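Local coordinates for protein beta-mannosidase (Trichoderma harzianum, PDB 4CVU) that probably hydrolyses terminal beta-linked mannose from the non-reducing ends of oligosaccharides, as a glycoside hydrolase family 2 beta-mannosidase, at residues A[405-410]-A[707-712]; A[462-467]-A[519-524]; A[606-611]-A[720-725]. All blocks are in the same frame, centred on the assembly; numbering follows the deposited sequence.

Contact 1 of 3, residues A[405-410]-A[707-712]; sequences NRLFDS and QLNDIW. With NA (sodium ion), chain B.
L407 on helix 401-413 meets L708 and N709 in the loop that follows strand 702-705. The apolar part is a methyl-to-methyl touch: L407 CD2 lies 4.0 Å from L708 CD2, the two leucines reaching each other at a slant. Both carry CG anti to the backbone N (chi1 180° for L407, 166° for L708), which brings their branched ends together between helix and loop. The other branch, L407 CD1, stands 4.2 Å from N709 ND2 in a van der Waals approach; ND2 has its hydrogen bond with the carbonyl of I390. The polar bonds lie within each segment or lead outside the contact. In the loop, Q707 NE2 donates an almost straight bond of 2.8 Å to N709 O, which spans L708 and ties the Q707 amide to the loop backbone. On another side of the helix, D409 binds a sodium ion mainly through OD2, at 2.2 Å, with OD1 more distant at 3.0 Å; Q919 and R439 also bond this carboxylate. A387 and L389 of strand 380-389 pack on L708, which thus bridges the helix to that strand, while other faces of the helix meet helix 430-439 and strand 895-899 of the C-terminal Ig-fold region.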
loop_
_atom_site.group_PDB
_atom_site.type_symbol
_atom_site.label_atom_id
_atom_site.label_comp_id
_atom_site.label_asym_id
_atom_site.label_seq_id
_atom_site.Cartn_x
_atom_site.Cartn_y
_atom_site.Cartn_z
ATOM N N ASN A 405 -22.573 -3.901 -14.643
ATOM C CA ASN A 405 -22.676 -4.951 -15.647
ATOM C C ASN A 405 -21.839 -6.208 -15.313
ATOM O O ASN A 405 -22.369 -7.336 -15.391
ATOM C CB ASN A 405 -22.395 -4.395 -17.063
ATOM C CG ASN A 405 -23.667 -3.813 -17.711
ATOM O OD1 ASN A 405 -24.673 -4.495 -17.800
ATOM N ND2 ASN A 405 -23.614 -2.566 -18.141
ATOM N N ARG A 406 -20.586 -6.021 -14.859
ATOM C CA ARG A 406 -19.761 -7.163 -14.425
ATOM C C ARG A 406 -20.409 -7.914 -13.265
ATOM O O ARG A 406 -20.354 -9.138 -13.177
ATOM C CB ARG A 406 -18.381 -6.710 -13.979
ATOM C CG ARG A 406 -17.535 -6.153 -15.143
ATOM C CD ARG A 406 -16.071 -6.064 -14.756
ATOM N NE ARG A 406 -15.742 -4.997 -13.827
ATOM C CZ ARG A 406 -15.415 -3.742 -14.194
ATOM N NH1 ARG A 406 -15.443 -3.364 -15.443
ATOM N NH2 ARG A 406 -15.066 -2.850 -13.272
ATOM N N LEU A 407 -20.958 -7.150 -12.323
ATOM C CA LEU A 407 -21.666 -7.764 -11.195
ATOM C C LEU A 407 -22.884 -8.559 -11.683
ATOM O O LEU A 407 -23.192 -9.656 -11.138
ATOM C CB LEU A 407 -22.077 -6.692 -10.190
ATOM C CG LEU A 407 -22.835 -7.178 -8.953
ATOM C CD1 LEU A 407 -22.503 -6.237 -7.791
ATOM C CD2 LEU A 407 -24.326 -7.196 -9.161
ATOM N N PHE A 408 -23.635 -8.012 -12.631
ATOM C CA PHE A 408 -24.780 -8.792 -13.136
ATOM C C PHE A 408 -24.357 -10.024 -13.935
ATOM O O PHE A 408 -25.003 -11.058 -13.819
ATOM C CB PHE A 408 -25.795 -7.928 -13.880
ATOM C CG PHE A 408 -26.802 -7.313 -12.964
ATOM C CD1 PHE A 408 -27.979 -8.005 -12.638
ATOM C CD2 PHE A 408 -26.575 -6.068 -12.391
ATOM C CE1 PHE A 408 -28.934 -7.413 -11.812
ATOM C CE2 PHE A 408 -27.508 -5.496 -11.544
ATOM C CZ PHE A 408 -28.683 -6.185 -11.240
ATOM N N ASP A 409 -23.253 -9.936 -14.677
ATOM C CA ASP A 409 -22.713 -11.137 -15.315
ATOM C C ASP A 409 -22.494 -12.240 -14.271
ATOM O O ASP A 409 -22.789 -13.369 -14.533
ATOM C CB ASP A 409 -21.349 -10.952 -15.898
ATOM C CG ASP A 409 -21.304 -10.007 -17.092
ATOM O OD1 ASP A 409 -22.296 -9.669 -17.743
ATOM O OD2 ASP A 409 -20.196 -9.678 -17.426
ATOM N N SER A 410 -21.896 -11.890 -13.124
ATOM C CA SER A 410 -21.565 -12.870 -12.072
ATOM C C SER A 410 -22.826 -13.445 -11.422
ATOM O O SER A 410 -22.847 -14.601 -10.973
ATOM C CB SER A 410 -20.660 -12.219 -10.999
ATOM O OG SER A 410 -19.372 -11.912 -11.535
ATOM N N GLN A 707 -23.979 -12.837 1.769
ATOM C CA GLN A 707 -24.463 -11.730 0.978
ATOM C C GLN A 707 -23.753 -11.851 -0.364
ATOM O O GLN A 707 -22.751 -12.572 -0.478
ATOM C CB GLN A 707 -24.091 -10.382 1.619
ATOM C CG GLN A 707 -22.601 -10.186 1.837
ATOM C CD GLN A 707 -22.240 -9.095 2.828
ATOM O OE1 GLN A 707 -22.390 -9.270 4.029
ATOM N NE2 GLN A 707 -21.727 -7.969 2.328
ATOM N N LEU A 708 -24.293 -11.210 -1.394
ATOM C CA LEU A 708 -23.723 -11.378 -2.707
ATOM C C LEU A 708 -22.349 -10.779 -2.699
ATOM O O LEU A 708 -21.383 -11.415 -3.129
ATOM C CB LEU A 708 -24.587 -10.692 -3.785
ATOM C CG LEU A 708 -23.916 -10.503 -5.180
ATOM C CD1 LEU A 708 -23.789 -11.814 -5.900
ATOM C CD2 LEU A 708 -24.746 -9.600 -6.027
ATOM N N ASN A 709 -22.266 -9.530 -2.226
ATOM C CA ASN A 709 -21.159 -8.660 -2.626
ATOM C C ASN A 709 -20.568 -7.817 -1.493
ATOM O O ASN A 709 -21.196 -7.686 -0.430
ATOM C CB ASN A 709 -21.615 -7.763 -3.778
ATOM C CG ASN A 709 -22.693 -6.781 -3.358
ATOM O OD1 ASN A 709 -23.705 -7.174 -2.778
ATOM N ND2 ASN A 709 -22.487 -5.496 -3.646
ATOM N N ASP A 710 -19.393 -7.209 -1.755
ATOM C CA ASP A 710 -18.627 -6.429 -0.766
ATOM C C ASP A 710 -18.595 -4.937 -1.110
ATOM O O ASP A 710 -18.496 -4.571 -2.280
ATOM C CB ASP A 710 -17.151 -6.862 -0.676
ATOM C CG ASP A 710 -16.906 -7.982 0.326
ATOM O OD1 ASP A 710 -17.520 -7.997 1.403
ATOM O OD2 ASP A 710 -16.050 -8.863 0.028
ATOM N N ILE A 711 -18.642 -4.098 -0.072
ATOM C CA ILE A 711 -18.508 -2.648 -0.211
ATOM C C ILE A 711 -17.057 -2.154 -0.111
ATOM O O ILE A 711 -16.752 -1.027 -0.520
ATOM C CB ILE A 711 -19.366 -1.952 0.870
ATOM C CG1 ILE A 711 -19.760 -0.579 0.434
ATOM C CG2 ILE A 711 -18.662 -1.904 2.196
ATOM C CD1 ILE A 711 -20.728 0.117 1.391
ATOM N N TRP A 712 -16.169 -3.008 0.411
ATOM C CA TRP A 712 -14.738 -2.716 0.529
ATOM C C TRP A 712 -13.966 -4.011 0.854
ATOM O O TRP A 712 -14.558 -5.083 0.964
ATOM C CB TRP A 712 -14.467 -1.589 1.562
ATOM C CG TRP A 712 -14.637 -1.937 3.005
ATOM C CD1 TRP A 712 -15.440 -2.880 3.538
ATOM C CD2 TRP A 712 -13.971 -1.305 4.110
ATOM N NE1 TRP A 712 -15.323 -2.883 4.904
ATOM C CE2 TRP A 712 -14.424 -1.925 5.278
ATOM C CE3 TRP A 712 -13.029 -0.288 4.217
ATOM C CZ2 TRP A 712 -13.965 -1.558 6.558
ATOM C CZ3 TRP A 712 -12.561 0.074 5.505
ATOM C CH2 TRP A 712 -13.048 -0.571 6.651
HETATM NA NA NA B . -20.071 -8.733 -19.452
HETATM O O HOH W 1 -17.809 -7.052 -19.217
#

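Contact 2 of 3, residues A[462-467]-A[519-524]; sequences ANVVGE and TTLFNV. With MAN (alpha-D-mannopyranose), chain E; MAN (alpha-D-mannopyranose), chain C.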
loop_
_atom_site.group_PDB
_atom_site.type_symbol
_atom_site.label_atom_id
_atom_site.label_comp_id
_atom_site.label_asym_id
_atom_site.label_seq_id
_atom_site.Cartn_x
_atom_site.Cartn_y
_atom_site.Cartn_z
ATOM N N ALA A 462 -44.131 12.978 7.241
ATOM C CA ALA A 462 -44.348 13.756 6.014
ATOM C C ALA A 462 -43.129 13.600 5.075
ATOM O O ALA A 462 -43.290 13.413 3.884
ATOM C CB ALA A 462 -44.611 15.217 6.328
ATOM N N ASN A 463 -41.927 13.631 5.653
ATOM C CA ASN A 463 -40.686 13.473 4.889
ATOM C C ASN A 463 -40.622 12.070 4.266
ATOM O O ASN A 463 -40.399 11.929 3.085
ATOM C CB ASN A 463 -39.451 13.724 5.786
ATOM C CG ASN A 463 -38.185 14.018 4.990
ATOM O OD1 ASN A 463 -38.187 14.027 3.777
ATOM N ND2 ASN A 463 -37.091 14.248 5.690
ATOM N N VAL A 464 -40.897 11.054 5.072
ATOM C CA VAL A 464 -40.939 9.667 4.579
ATOM C C VAL A 464 -41.925 9.529 3.421
ATOM O O VAL A 464 -41.639 8.894 2.401
ATOM C CB VAL A 464 -41.304 8.674 5.717
ATOM C CG1 VAL A 464 -41.649 7.319 5.143
ATOM C CG2 VAL A 464 -40.141 8.525 6.695
ATOM N N VAL A 465 -43.116 10.125 3.573
ATOM C CA VAL A 465 -44.148 10.038 2.535
ATOM C C VAL A 465 -43.663 10.681 1.236
ATOM O O VAL A 465 -43.916 10.160 0.157
ATOM C CB VAL A 465 -45.489 10.671 3.029
ATOM C CG1 VAL A 465 -46.416 10.952 1.867
ATOM C CG2 VAL A 465 -46.159 9.760 4.069
ATOM N N GLY A 466 -42.929 11.784 1.328
ATOM C CA GLY A 466 -42.314 12.358 0.120
ATOM C C GLY A 466 -41.432 11.290 -0.537
ATOM O O GLY A 466 -41.489 11.070 -1.745
ATOM N N GLU A 467 -40.684 10.600 0.309
ATOM C CA GLU A 467 -39.730 9.560 -0.122
ATOM C C GLU A 467 -40.424 8.348 -0.689
ATOM O O GLU A 467 -40.105 7.933 -1.799
ATOM C CB GLU A 467 -38.807 9.199 1.048
ATOM C CG GLU A 467 -38.268 7.792 1.097
ATOM C CD GLU A 467 -37.442 7.575 2.335
ATOM O OE1 GLU A 467 -37.214 8.547 3.077
ATOM O OE2 GLU A 467 -37.019 6.423 2.576
ATOM N N THR A 519 -50.239 1.447 7.869
ATOM C CA THR A 519 -51.275 2.450 7.605
ATOM C C THR A 519 -50.762 3.503 6.614
ATOM O O THR A 519 -51.375 3.707 5.592
ATOM C CB THR A 519 -51.796 3.093 8.915
ATOM O OG1 THR A 519 -52.141 2.074 9.865
ATOM C CG2 THR A 519 -53.039 3.945 8.661
ATOM N N THR A 520 -49.616 4.120 6.863
ATOM C CA THR A 520 -49.125 5.166 5.944
ATOM C C THR A 520 -48.540 4.538 4.682
ATOM O O THR A 520 -49.020 4.782 3.572
ATOM C CB THR A 520 -48.055 6.055 6.586
ATOM O OG1 THR A 520 -48.542 6.571 7.819
ATOM C CG2 THR A 520 -47.684 7.224 5.672
ATOM N N LEU A 521 -47.524 3.702 4.870
ATOM C CA LEU A 521 -46.776 3.145 3.740
ATOM C C LEU A 521 -47.586 2.212 2.817
ATOM O O LEU A 521 -47.485 2.330 1.605
ATOM C CB LEU A 521 -45.488 2.469 4.229
ATOM C CG LEU A 521 -44.211 3.336 4.302
ATOM C CD1 LEU A 521 -44.414 4.741 4.816
ATOM C CD2 LEU A 521 -43.145 2.651 5.123
ATOM N N PHE A 522 -48.362 1.281 3.356
ATOM C CA PHE A 522 -49.149 0.411 2.452
ATOM C C PHE A 522 -50.173 1.216 1.658
ATOM O O PHE A 522 -50.418 0.932 0.490
ATOM C CB PHE A 522 -49.874 -0.728 3.187
ATOM C CG PHE A 522 -50.631 -1.668 2.266
ATOM C CD1 PHE A 522 -49.979 -2.295 1.215
ATOM C CD2 PHE A 522 -51.986 -1.934 2.463
ATOM C CE1 PHE A 522 -50.638 -3.179 0.368
ATOM C CE2 PHE A 522 -52.664 -2.812 1.622
ATOM C CZ PHE A 522 -51.993 -3.430 0.565
ATOM N N ASN A 523 -50.810 2.197 2.309
ATOM C CA ASN A 523 -51.725 3.096 1.583
ATOM C C ASN A 523 -51.031 3.864 0.491
ATOM O O ASN A 523 -51.535 3.937 -0.593
ATOM C CB ASN A 523 -52.472 4.056 2.514
ATOM C CG ASN A 523 -53.793 3.486 2.928
ATOM O OD1 ASN A 523 -54.680 3.356 2.084
ATOM N ND2 ASN A 523 -53.934 3.100 4.199
ATOM N N VAL A 524 -49.837 4.381 0.770
ATOM C CA VAL A 524 -49.063 5.102 -0.266
ATOM C C VAL A 524 -48.709 4.202 -1.457
ATOM O O VAL A 524 -48.870 4.599 -2.621
ATOM C CB VAL A 524 -47.779 5.729 0.289
ATOM C CG1 VAL A 524 -46.902 6.271 -0.836
ATOM C CG2 VAL A 524 -48.095 6.855 1.251
HETATM C C1 MAN E . -57.723 7.380 1.685
HETATM C C2 MAN E . -57.797 6.871 3.115
HETATM C C3 MAN E . -57.170 5.468 3.238
HETATM C C4 MAN E . -57.911 4.543 2.268
HETATM C C5 MAN E . -57.762 5.122 0.858
HETATM C C6 MAN E . -58.461 4.304 -0.210
HETATM O O2 MAN E . -59.207 6.809 3.419
HETATM O O3 MAN E . -57.312 4.960 4.569
HETATM O O4 MAN E . -57.446 3.185 2.415
HETATM O O5 MAN E . -58.326 6.437 0.791
HETATM O O6 MAN E . -58.303 4.951 -1.482
HETATM C C1 MAN C . -46.638 16.333 -3.275
HETATM C C2 MAN C . -45.211 16.732 -3.612
HETATM C C3 MAN C . -44.383 15.488 -3.917
HETATM C C4 MAN C . -44.448 14.498 -2.766
HETATM C C5 MAN C . -45.905 14.234 -2.376
HETATM C C6 MAN C . -46.040 13.418 -1.098
HETATM O O2 MAN C . -44.657 17.388 -2.502
HETATM O O3 MAN C . -43.066 15.866 -4.187
HETATM O O4 MAN C . -43.866 13.273 -3.199
HETATM O O5 MAN C . -46.638 15.441 -2.178
HETATM O O6 MAN C . -47.405 13.045 -0.911
#
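V465 and T520 press methyl against methyl where helix 458-475 runs beside helix 506-528: V465 CG2 and T520 CG2 are 3.4 Å apart, closer than usual for two carbons. T520 sets CG2 anti to its own N, which gives the methyl to V465 while OG1 turns back to the carbonyl of N515 in its own helix. Beside it V464 CG1 meets L521 CD1 at 3.8 Å, the two side chains nearly perpendicular; one turn further along, V465 CG1 and V524 CG2 touch loosely. V465 CG1 also faces a mannose of an attached glycan, with O6 at 3.6 Å. Farther out, N523 joins its helix to a second mannose. Its ND2 gives a 3.0 Å bond to T519 O, on a lone pair in the carbonyl plane, and this fixes the amide so that OD1 accepts from the sugar O4 at 2.8 Å. A leucine here would probably leave the mannose O4 without its acceptor and T519 O without the side-chain donor. The segment axes, 10.6 Å apart, cross at -23°, consistent with outer helices of the family 2 (beta/alpha)8 barrel that follow adjacent parallel strands 442-446 and 481-485; F447 and F449, in the loop after strand 442-446, pack on L521 and V464.

Contact 3 of 3, residues A[606-611]-A[720-725]; sequences WQQAVD and LEYDGR. With CD (cadmium ion), chain N.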
loop_
_atom_site.group_PDB
_atom_site.type_symbol
_atom_site.label_atom_id
_atom_site.label_comp_id
_atom_site.label_asym_id
_atom_site.label_seq_id
_atom_site.Cartn_x
_atom_site.Cartn_y
_atom_site.Cartn_z
ATOM N N TRP A 606 -6.985 -7.989 -0.542
ATOM C CA TRP A 606 -6.295 -7.313 0.577
ATOM C C TRP A 606 -5.239 -6.354 0.052
ATOM O O TRP A 606 -5.095 -5.217 0.540
ATOM C CB TRP A 606 -5.568 -8.277 1.435
ATOM C CG TRP A 606 -6.516 -8.918 2.434
ATOM C CD1 TRP A 606 -6.861 -10.203 2.498
ATOM C CD2 TRP A 606 -7.243 -8.237 3.442
ATOM N NE1 TRP A 606 -7.762 -10.415 3.564
ATOM C CE2 TRP A 606 -8.002 -9.202 4.151
ATOM C CE3 TRP A 606 -7.312 -6.906 3.850
ATOM C CZ2 TRP A 606 -8.808 -8.855 5.223
ATOM C CZ3 TRP A 606 -8.098 -6.566 4.911
ATOM C CH2 TRP A 606 -8.851 -7.547 5.601
ATOM N N GLN A 607 -4.462 -6.844 -0.885
ATOM C CA GLN A 607 -3.322 -6.083 -1.395
ATOM C C GLN A 607 -3.706 -4.720 -1.990
ATOM O O GLN A 607 -2.855 -3.824 -2.180
ATOM C CB GLN A 607 -2.550 -6.923 -2.410
ATOM C CG GLN A 607 -1.615 -7.921 -1.769
ATOM C CD GLN A 607 -0.972 -8.841 -2.785
ATOM O OE1 GLN A 607 -1.597 -9.311 -3.754
ATOM N NE2 GLN A 607 0.266 -9.078 -2.585
ATOM N N GLN A 608 -4.984 -4.562 -2.316
ATOM C CA GLN A 608 -5.474 -3.312 -2.873
ATOM C C GLN A 608 -5.525 -2.207 -1.815
ATOM O O GLN A 608 -5.415 -1.058 -2.158
ATOM C CB GLN A 608 -6.886 -3.510 -3.452
ATOM C CG GLN A 608 -6.945 -4.482 -4.612
ATOM C CD GLN A 608 -8.365 -4.834 -5.027
ATOM O OE1 GLN A 608 -9.356 -4.297 -4.510
ATOM N NE2 GLN A 608 -8.467 -5.730 -5.986
ATOM N N ALA A 609 -5.805 -2.578 -0.555
ATOM C CA ALA A 609 -6.222 -1.635 0.477
ATOM C C ALA A 609 -5.268 -1.504 1.645
ATOM O O ALA A 609 -5.300 -0.510 2.326
ATOM C CB ALA A 609 -7.612 -2.041 1.002
ATOM N N VAL A 610 -4.403 -2.488 1.871
ATOM C CA VAL A 610 -3.591 -2.580 3.078
ATOM C C VAL A 610 -2.089 -2.679 2.789
ATOM O O VAL A 610 -1.699 -3.320 1.823
ATOM C CB VAL A 610 -4.067 -3.816 3.874
ATOM C CG1 VAL A 610 -3.034 -4.281 4.856
ATOM C CG2 VAL A 610 -5.359 -3.497 4.602
ATOM N N ASP A 611 -1.258 -2.116 3.674
ATOM C CA ASP A 611 0.205 -2.190 3.519
ATOM C C ASP A 611 0.725 -3.607 3.501
ATOM O O ASP A 611 0.156 -4.490 4.161
ATOM C CB ASP A 611 0.926 -1.439 4.633
ATOM C CG ASP A 611 0.606 -0.004 4.633
ATOM O OD1 ASP A 611 0.048 0.440 3.611
ATOM O OD2 ASP A 611 0.785 0.704 5.690
ATOM N N LEU A 720 -18.678 -12.216 -3.609
ATOM C CA LEU A 720 -17.949 -11.396 -4.627
ATOM C C LEU A 720 -17.284 -10.255 -3.898
ATOM O O LEU A 720 -17.935 -9.499 -3.193
ATOM C CB LEU A 720 -18.906 -10.840 -5.656
ATOM C CG LEU A 720 -19.886 -11.793 -6.372
ATOM C CD1 LEU A 720 -20.771 -10.983 -7.296
ATOM C CD2 LEU A 720 -19.218 -12.923 -7.119
ATOM N N GLU A 721 -15.985 -10.114 -4.133
ATOM C CA GLU A 721 -15.147 -9.174 -3.429
ATOM C C GLU A 721 -15.298 -7.808 -4.143
ATOM O O GLU A 721 -15.961 -7.718 -5.197
ATOM C CB GLU A 721 -13.684 -9.726 -3.356
ATOM C CG GLU A 721 -13.540 -11.068 -2.610
ATOM C CD GLU A 721 -12.166 -11.737 -2.782
ATOM O OE1 GLU A 721 -11.230 -11.103 -3.317
ATOM O OE2 GLU A 721 -11.994 -12.888 -2.337
ATOM N N TYR A 722 -14.764 -6.764 -3.516
ATOM C CA TYR A 722 -15.033 -5.401 -3.878
ATOM C C TYR A 722 -14.893 -5.170 -5.374
ATOM O O TYR A 722 -15.727 -4.474 -5.990
ATOM C CB TYR A 722 -14.170 -4.428 -3.063
ATOM C CG TYR A 722 -14.277 -2.952 -3.449
ATOM C CD1 TYR A 722 -15.454 -2.196 -3.236
ATOM C CD2 TYR A 722 -13.194 -2.307 -4.019
ATOM C CE1 TYR A 722 -15.517 -0.868 -3.609
ATOM C CE2 TYR A 722 -13.258 -0.983 -4.388
ATOM C CZ TYR A 722 -14.423 -0.247 -4.161
ATOM O OH TYR A 722 -14.432 1.102 -4.528
ATOM N N ASP A 723 -13.885 -5.804 -5.964
ATOM C CA ASP A 723 -13.535 -5.488 -7.380
ATOM C C ASP A 723 -14.271 -6.461 -8.295
ATOM O O ASP A 723 -14.172 -6.403 -9.503
ATOM C CB ASP A 723 -12.040 -5.498 -7.590
ATOM C CG ASP A 723 -11.409 -6.892 -7.640
ATOM O OD1 ASP A 723 -11.985 -7.959 -7.240
ATOM O OD2 ASP A 723 -10.225 -6.870 -8.030
ATOM N N GLY A 724 -14.985 -7.388 -7.666
ATOM C CA GLY A 724 -15.725 -8.388 -8.397
ATOM C C GLY A 724 -15.191 -9.808 -8.334
ATOM O O GLY A 724 -15.877 -10.705 -8.791
ATOM N N ARG A 725 -13.985 -10.012 -7.764
ATOM C CA ARG A 725 -13.297 -11.302 -7.798
ATOM C C ARG A 725 -14.178 -12.286 -7.049
ATOM O O ARG A 725 -14.644 -11.955 -6.006
ATOM C CB ARG A 725 -11.965 -11.245 -7.015
ATOM C CG ARG A 725 -11.232 -12.599 -6.956
ATOM C CD ARG A 725 -9.916 -12.575 -6.223
ATOM N NE ARG A 725 -8.895 -11.919 -7.039
ATOM C CZ ARG A 725 -8.029 -12.523 -7.868
ATOM N NH1 ARG A 725 -8.005 -13.839 -8.011
ATOM N NH2 ARG A 725 -7.164 -11.774 -8.585
HETATM CD CD CD N . 0.772 2.866 4.723
HETATM O O HOH W 2 -11.301 -6.189 -4.437
HETATM O O HOH W 3 0.981 4.750 6.626
HETATM O O HOH W 4 0.639 3.976 2.809
HETATM O O HOH W 5 -1.783 2.943 5.364
#
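Q608, on helix 603-609, reaches across to D723 in the loop before helix 729-736, and the two side chains meet at about a right angle. The glutamine chain is extended beyond CG, carrying its amide out to the carboxylate. Q608 NE2 then donates to D723 OD2 over 2.9 Å. The donor lies above the carboxylate, far from its plane, while OD2 sits close to the plane of the amide; the two flat groups are turned 58° from each other and the bond is bent, 139° at the hydrogen.

Q608 OE1 accepts from a water at 2.7 Å, and the same water takes a weak bond from D723 N, making a second, solvent-mediated path between the segments. Q608 OE1 also approaches the edge of the Y722 ring, 4.4 Å from Y722 CD2; the hydroxyl of that tyrosine is held by D393.

CG of D723 lies between the backbone N and the carbonyl carbon (chi1 75°), folding D723 OD1 back to accept from R725 N at 2.9 Å in an Asx turn. That turn overlaps a type I beta turn from E721 to G724, closed by G724 N to E721 O at 2.7 Å. G724, the last residue of the beta turn (i+3), has backbone angles at which a CB would be jammed against the preceding carbonyl O.

At D611 both carboxylate oxygens and three waters bind a cadmium ion, and N72 of the second subunit packs on this residue. In this polar surface contact the oxygens of D723 divide their work, OD1 shaping the loop and OD2 receiving the neutral amide, so the link is directional but probably modest in strength.

Contacts 1 and 3 are neighbours, with centres about 13 Å apart. They join directly through L708 O and L720 N, 2.9 Å apart in a probable hydrogen bond, and by packing of I711 and D710 on Y722 and E721. Their segments alternate along the chain: the loop between strand 702-705 and helix 729-736 is set against helix 401-413 in one and helix 603-609 in the other. The centre of contact 2 lies about 31 Å from that of contact 1 and 39 Å from that of contact 3, across the chain's centre from contact 3. In sequence it falls between the halves of contact 1 and closes before contact 3 opens, joining two helices probably on the outside of the (beta/alpha)8 barrel, at a glycan-bearing surface.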